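Local coordinates for Hut operon positive regulatory protein (Bacillus subtilis, PDB 4H4L) that binds regulatory sequences on the hut mRNA when histidine is present, suppressing transcription termination and so switching on histidine utilization, at residues A[33-45]-A[98-111]. The protein carries 1 engineered substitution. Numbering follows the deposited sequence.
With HIS (histidine), chain Q.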
loop_
_atom_site.group_PDB
_atom_site.type_symbol
_atom_site.label_atom_id
_atom_site.label_comp_id
_atom_site.label_asym_id
_atom_site.label_seq_id
_atom_site.Cartn_x
_atom_site.Cartn_y
_atom_site.Cartn_z
ATOM N N ASP A 33 8.676 -27.047 27.090
ATOM C CA ASP A 33 9.789 -26.926 26.139
ATOM C C ASP A 33 10.340 -25.513 26.291
ATOM O O ASP A 33 10.035 -24.838 27.262
ATOM C CB ASP A 33 9.351 -27.168 24.699
ATOM C CG ASP A 33 8.554 -28.449 24.530
ATOM O OD1 ASP A 33 7.620 -28.688 25.330
ATOM O OD2 ASP A 33 8.844 -29.205 23.572
ATOM N N GLY A 34 11.124 -25.043 25.332
ATOM C CA GLY A 34 11.746 -23.727 25.474
ATOM C C GLY A 34 10.901 -22.475 25.235
ATOM O O GLY A 34 11.464 -21.392 25.115
ATOM N N TRP A 35 9.570 -22.593 25.182
ATOM C CA TRP A 35 8.732 -21.442 24.779
ATOM C C TRP A 35 8.277 -20.510 25.881
ATOM O O TRP A 35 7.616 -20.915 26.846
ATOM C CB TRP A 35 7.507 -21.872 23.955
ATOM C CG TRP A 35 7.821 -22.757 22.775
ATOM C CD1 TRP A 35 7.490 -24.104 22.612
ATOM C CD2 TRP A 35 8.559 -22.393 21.555
ATOM N NE1 TRP A 35 7.957 -24.579 21.408
ATOM C CE2 TRP A 35 8.613 -23.607 20.730
ATOM C CE3 TRP A 35 9.160 -21.231 21.083
ATOM C CZ2 TRP A 35 9.240 -23.628 19.493
ATOM C CZ3 TRP A 35 9.798 -21.266 19.835
ATOM C CH2 TRP A 35 9.837 -22.432 19.061
ATOM N N LYS A 36 8.613 -19.236 25.722
ATOM C CA LYS A 36 7.883 -18.172 26.384
ATOM C C LYS A 36 6.574 -17.949 25.591
ATOM O O LYS A 36 6.577 -17.833 24.369
ATOM C CB LYS A 36 8.753 -16.925 26.423
ATOM C CG LYS A 36 8.999 -16.366 27.819
ATOM C CD LYS A 36 9.555 -17.405 28.784
ATOM C CE LYS A 36 10.196 -16.733 29.986
ATOM N NZ LYS A 36 9.248 -15.895 30.781
ATOM N N VAL A 37 5.440 -17.927 26.269
ATOM C CA VAL A 37 4.170 -17.945 25.554
ATOM C C VAL A 37 3.073 -17.219 26.277
ATOM O O VAL A 37 2.955 -17.306 27.481
ATOM C CB VAL A 37 3.700 -19.374 25.204
ATOM C CG1 VAL A 37 3.339 -20.175 26.448
ATOM C CG2 VAL A 37 2.535 -19.320 24.224
ATOM N N CYS A 38 2.237 -16.547 25.502
ATOM C CA CYS A 38 1.354 -15.533 26.017
ATOM C C CYS A 38 0.087 -15.461 25.164
ATOM O O CYS A 38 0.141 -15.546 23.937
ATOM C CB CYS A 38 2.132 -14.218 26.011
ATOM S SG CYS A 38 1.142 -12.736 25.970
ATOM N N LEU A 39 -1.056 -15.319 25.822
ATOM C CA LEU A 39 -2.352 -15.292 25.138
ATOM C C LEU A 39 -3.156 -14.110 25.612
ATOM O O LEU A 39 -2.817 -13.507 26.625
ATOM C CB LEU A 39 -3.137 -16.573 25.417
ATOM C CG LEU A 39 -2.522 -17.871 24.903
ATOM C CD1 LEU A 39 -3.526 -18.993 25.058
ATOM C CD2 LEU A 39 -2.109 -17.735 23.451
ATOM N N GLY A 40 -4.221 -13.782 24.892
ATOM C CA GLY A 40 -5.069 -12.657 25.279
ATOM C C GLY A 40 -6.140 -12.300 24.272
ATOM O O GLY A 40 -6.212 -12.910 23.214
ATOM N N LYS A 41 -6.937 -11.285 24.610
ATOM C CA LYS A 41 -8.082 -10.844 23.821
ATOM C C LYS A 41 -8.279 -9.324 23.800
ATOM O O LYS A 41 -8.215 -8.639 24.819
ATOM C CB LYS A 41 -9.368 -11.490 24.330
ATOM C CG LYS A 41 -9.714 -12.817 23.678
ATOM C CD LYS A 41 -10.996 -13.387 24.275
ATOM C CE LYS A 41 -10.755 -13.966 25.673
ATOM N NZ LYS A 41 -9.807 -15.119 25.666
ATOM N N VAL A 42 -8.545 -8.815 22.611
ATOM C CA VAL A 42 -8.763 -7.390 22.401
ATOM C C VAL A 42 -9.768 -7.228 21.261
ATOM O O VAL A 42 -9.676 -7.914 20.227
ATOM C CB VAL A 42 -7.429 -6.621 22.159
ATOM C CG1 VAL A 42 -6.707 -7.106 20.905
ATOM C CG2 VAL A 42 -7.650 -5.108 22.131
ATOM N N GLY A 43 -10.771 -6.392 21.499
ATOM C CA GLY A 43 -11.679 -5.951 20.435
ATOM C C GLY A 43 -11.575 -4.435 20.278
ATOM O O GLY A 43 -11.767 -3.694 21.264
ATOM N N SER A 44 -11.277 -3.956 19.067
ATOM C CA SER A 44 -11.182 -2.510 18.856
ATOM C C SER A 44 -11.602 -1.980 17.460
ATOM O O SER A 44 -11.547 -2.685 16.463
ATOM C CB SER A 44 -9.763 -2.038 19.170
ATOM O OG SER A 44 -9.749 -0.659 19.473
ATOM N N MET A 45 -11.995 -0.716 17.404
ATOM C CA MET A 45 -12.065 -0.009 16.135
ATOM C C MET A 45 -10.796 0.871 15.924
ATOM O O MET A 45 -10.715 1.713 15.019
ATOM C CB MET A 45 -13.386 0.761 16.019
ATOM C CG MET A 45 -13.696 1.676 17.184
ATOM S SD MET A 45 -14.873 2.934 16.659
ATOM C CE MET A 45 -14.409 4.268 17.778
ATOM N N ARG A 98 -14.732 -0.338 9.853
ATOM C CA ARG A 98 -14.731 -1.723 10.274
ATOM C C ARG A 98 -14.069 -1.846 11.630
ATOM O O ARG A 98 -13.401 -0.888 12.134
ATOM C CB ARG A 98 -14.036 -2.620 9.257
ATOM C CG ARG A 98 -12.576 -2.335 9.111
ATOM C CD ARG A 98 -12.082 -2.983 7.859
ATOM N NE ARG A 98 -10.726 -2.586 7.544
ATOM C CZ ARG A 98 -10.000 -3.136 6.574
ATOM N NH1 ARG A 98 -10.505 -4.132 5.851
ATOM N NH2 ARG A 98 -8.766 -2.707 6.336
ATOM N N THR A 99 -14.254 -3.029 12.218
ATOM C CA THR A 99 -13.807 -3.283 13.573
ATOM C C THR A 99 -13.444 -4.741 13.739
ATOM O O THR A 99 -13.898 -5.578 12.942
ATOM C CB THR A 99 -14.883 -2.861 14.581
ATOM O OG1 THR A 99 -14.322 -2.887 15.891
ATOM C CG2 THR A 99 -16.113 -3.763 14.524
ATOM N N VAL A 100 -12.598 -5.016 14.739
ATOM C CA VAL A 100 -12.091 -6.350 15.041
ATOM C C VAL A 100 -12.432 -6.819 16.457
ATOM O O VAL A 100 -12.437 -6.054 17.407
ATOM C CB VAL A 100 -10.567 -6.430 14.928
ATOM C CG1 VAL A 100 -10.107 -6.320 13.489
ATOM C CG2 VAL A 100 -9.921 -5.352 15.773
ATOM N N GLY A 101 -12.706 -8.107 16.582
ATOM C CA GLY A 101 -12.691 -8.774 17.863
ATOM C C GLY A 101 -11.615 -9.835 17.692
ATOM O O GLY A 101 -11.841 -10.873 17.020
ATOM N N LEU A 102 -10.430 -9.582 18.256
ATOM C CA LEU A 102 -9.361 -10.543 18.081
ATOM C C LEU A 102 -9.122 -11.395 19.320
ATOM O O LEU A 102 -9.680 -11.142 20.399
ATOM C CB LEU A 102 -8.085 -9.857 17.622
ATOM C CG LEU A 102 -8.088 -9.214 16.230
ATOM C CD1 LEU A 102 -6.724 -8.606 15.962
ATOM C CD2 LEU A 102 -8.417 -10.221 15.139
ATOM N N ARG A 103 -8.345 -12.448 19.122
ATOM C CA ARG A 103 -7.637 -13.124 20.185
ATOM C C ARG A 103 -6.235 -13.217 19.619
ATOM O O ARG A 103 -6.100 -13.365 18.413
ATOM C CB ARG A 103 -8.209 -14.521 20.432
ATOM C CG ARG A 103 -7.491 -15.289 21.552
ATOM C CD ARG A 103 -8.050 -16.692 21.820
ATOM N NE ARG A 103 -7.208 -17.445 22.769
ATOM C CZ ARG A 103 -7.285 -18.759 22.993
ATOM N NH1 ARG A 103 -8.173 -19.509 22.349
ATOM N NH2 ARG A 103 -6.469 -19.325 23.870
ATOM N N PHE A 104 -5.217 -13.129 20.475
ATOM C CA PHE A 104 -3.811 -13.193 20.067
ATOM C C PHE A 104 -2.963 -14.199 20.863
ATOM O O PHE A 104 -3.134 -14.379 22.082
ATOM C CB PHE A 104 -3.156 -11.791 20.119
ATOM C CG PHE A 104 -3.184 -11.152 21.483
ATOM C CD1 PHE A 104 -2.097 -11.296 22.364
ATOM C CD2 PHE A 104 -4.286 -10.395 21.896
ATOM C CE1 PHE A 104 -2.128 -10.722 23.631
ATOM C CE2 PHE A 104 -4.318 -9.796 23.172
ATOM C CZ PHE A 104 -3.236 -9.960 24.040
ATOM N N ALA A 105 -2.043 -14.832 20.153
ATOM C CA ALA A 105 -1.037 -15.665 20.750
ATOM C C ALA A 105 0.279 -14.995 20.470
ATOM O O ALA A 105 0.424 -14.430 19.382
ATOM C CB ALA A 105 -1.063 -17.022 20.093
ATOM N N VAL A 106 1.223 -15.039 21.423
ATOM C CA VAL A 106 2.613 -14.591 21.190
ATOM C C VAL A 106 3.644 -15.637 21.619
ATOM O O VAL A 106 3.772 -15.951 22.799
ATOM C CB VAL A 106 2.978 -13.298 21.950
ATOM C CG1 VAL A 106 4.373 -12.838 21.556
ATOM C CG2 VAL A 106 1.953 -12.208 21.713
ATOM N N LEU A 107 4.399 -16.147 20.655
ATOM C CA LEU A 107 5.438 -17.133 20.923
ATOM C C LEU A 107 6.843 -16.575 20.769
ATOM O O LEU A 107 7.104 -15.806 19.845
ATOM C CB LEU A 107 5.285 -18.348 20.015
ATOM C CG LEU A 107 4.661 -19.617 20.577
ATOM C CD1 LEU A 107 5.015 -20.777 19.668
ATOM C CD2 LEU A 107 5.175 -19.915 21.974
ATOM N N ARG A 108 7.737 -16.974 21.679
ATOM C CA ARG A 108 9.163 -16.647 21.592
ATOM C C ARG A 108 10.106 -17.827 21.914
ATOM O O ARG A 108 9.943 -18.541 22.912
ATOM C CB ARG A 108 9.523 -15.441 22.461
ATOM C CG ARG A 108 11.027 -15.257 22.592
ATOM C CD ARG A 108 11.359 -14.290 23.705
ATOM N NE ARG A 108 12.722 -13.781 23.598
ATOM C CZ ARG A 108 13.111 -12.597 24.068
ATOM N NH1 ARG A 108 12.225 -11.805 24.686
ATOM N NH2 ARG A 108 14.380 -12.201 23.924
ATOM N N GLY A 109 11.113 -17.991 21.067
ATOM C CA GLY A 109 12.055 -19.084 21.183
ATOM C C GLY A 109 12.717 -19.308 19.845
ATOM O O GLY A 109 12.375 -18.660 18.856
ATOM N N ASN A 110 13.673 -20.228 19.811
ATOM C CA ASN A 110 14.381 -20.530 18.582
ATOM C C ASN A 110 13.834 -21.780 17.890
ATOM O O ASN A 110 13.864 -22.857 18.474
ATOM C CB ASN A 110 15.869 -20.676 18.860
ATOM C CG ASN A 110 16.676 -20.743 17.597
ATOM O OD1 ASN A 110 16.157 -21.105 16.546
ATOM N ND2 ASN A 110 17.951 -20.387 17.687
ATOM N N PRO A 111 13.322 -21.635 16.647
ATOM C CA PRO A 111 12.812 -22.771 15.858
ATOM C C PRO A 111 13.707 -23.260 14.693
ATOM O O PRO A 111 13.242 -24.076 13.874
ATOM C CB PRO A 111 11.486 -22.230 15.307
ATOM C CG PRO A 111 11.680 -20.740 15.241
ATOM C CD PRO A 111 12.902 -20.355 16.047
HETATM N N HIS Q . -16.893 -2.784 7.440
HETATM C CA HIS Q . -16.670 -4.078 6.745
HETATM C C HIS Q . -17.905 -4.842 6.905
HETATM O O HIS Q . -18.942 -4.208 6.820
HETATM C CB HIS Q . -15.513 -4.852 7.360
HETATM C CG HIS Q . -14.832 -5.842 6.418
HETATM N ND1 HIS Q . -13.484 -5.834 6.189
HETATM C CD2 HIS Q . -15.336 -6.870 5.668
HETATM C CE1 HIS Q . -13.173 -6.807 5.344
HETATM N NE2 HIS Q . -14.290 -7.445 5.048
HETATM O OXT HIS Q . -17.881 -6.058 7.120
#
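Phe104 lies flat over the backbone of Gly40, its partner in a hydrogen-bonded pair of the antiparallel strands 36-44 and 99-109. CG sits between the backbone N and the carbonyl carbon (chi1 60°), which swings the ring across to the neighbouring strand: Gly40 CA packs over one ring face, 3.8 Å from the centroid, while Cys38 SG approaches the ring edge. The glycine is what makes this possible, because a beta carbon there would run into CZ. The pair is held by a nearly straight backbone bond, Phe104 N to Gly40 O, of 2.9 Å. With an alanine here in place of Phe104, Gly40 is likely to lose its CH-pi cover, and Val42 CG1 and Ile54, on helix 47-60, their aromatic partner.

Trp35 buries the most surface. Its indole reaches past the strand end, with CE3 3.3 Å from Arg108 O, which lies at the ring edge, and CZ3 3.4 Å from Gly109 CA; again a glycine is met where a side chain would clash. Leu107 CD1 covers one indole face, and Leu107 CD2 touches Trp35 CB and lies 3.5 Å from Val37 CG2.

Arg103 runs extended along the other face of the sheet from Phe104. Its CG touches Gly40 O at 3.2 Å, and Leu39 CD1 meets the edge of its guanidinium. Leu39 CD2 rests on Ala105 CB, and helices 9-17 and 26-32 cover this side. At the far end Arg98 NH1 makes a weak hydrogen bond to ND1 of the bound histidine, while Leu92 O and Thr87 O hold the rest of its guanidinium. Strand 36-44 is thus an outer strand, and 99-109 its inner neighbour, of the chain's four-stranded antiparallel sheet in sequential strand order, with helices packed on both faces.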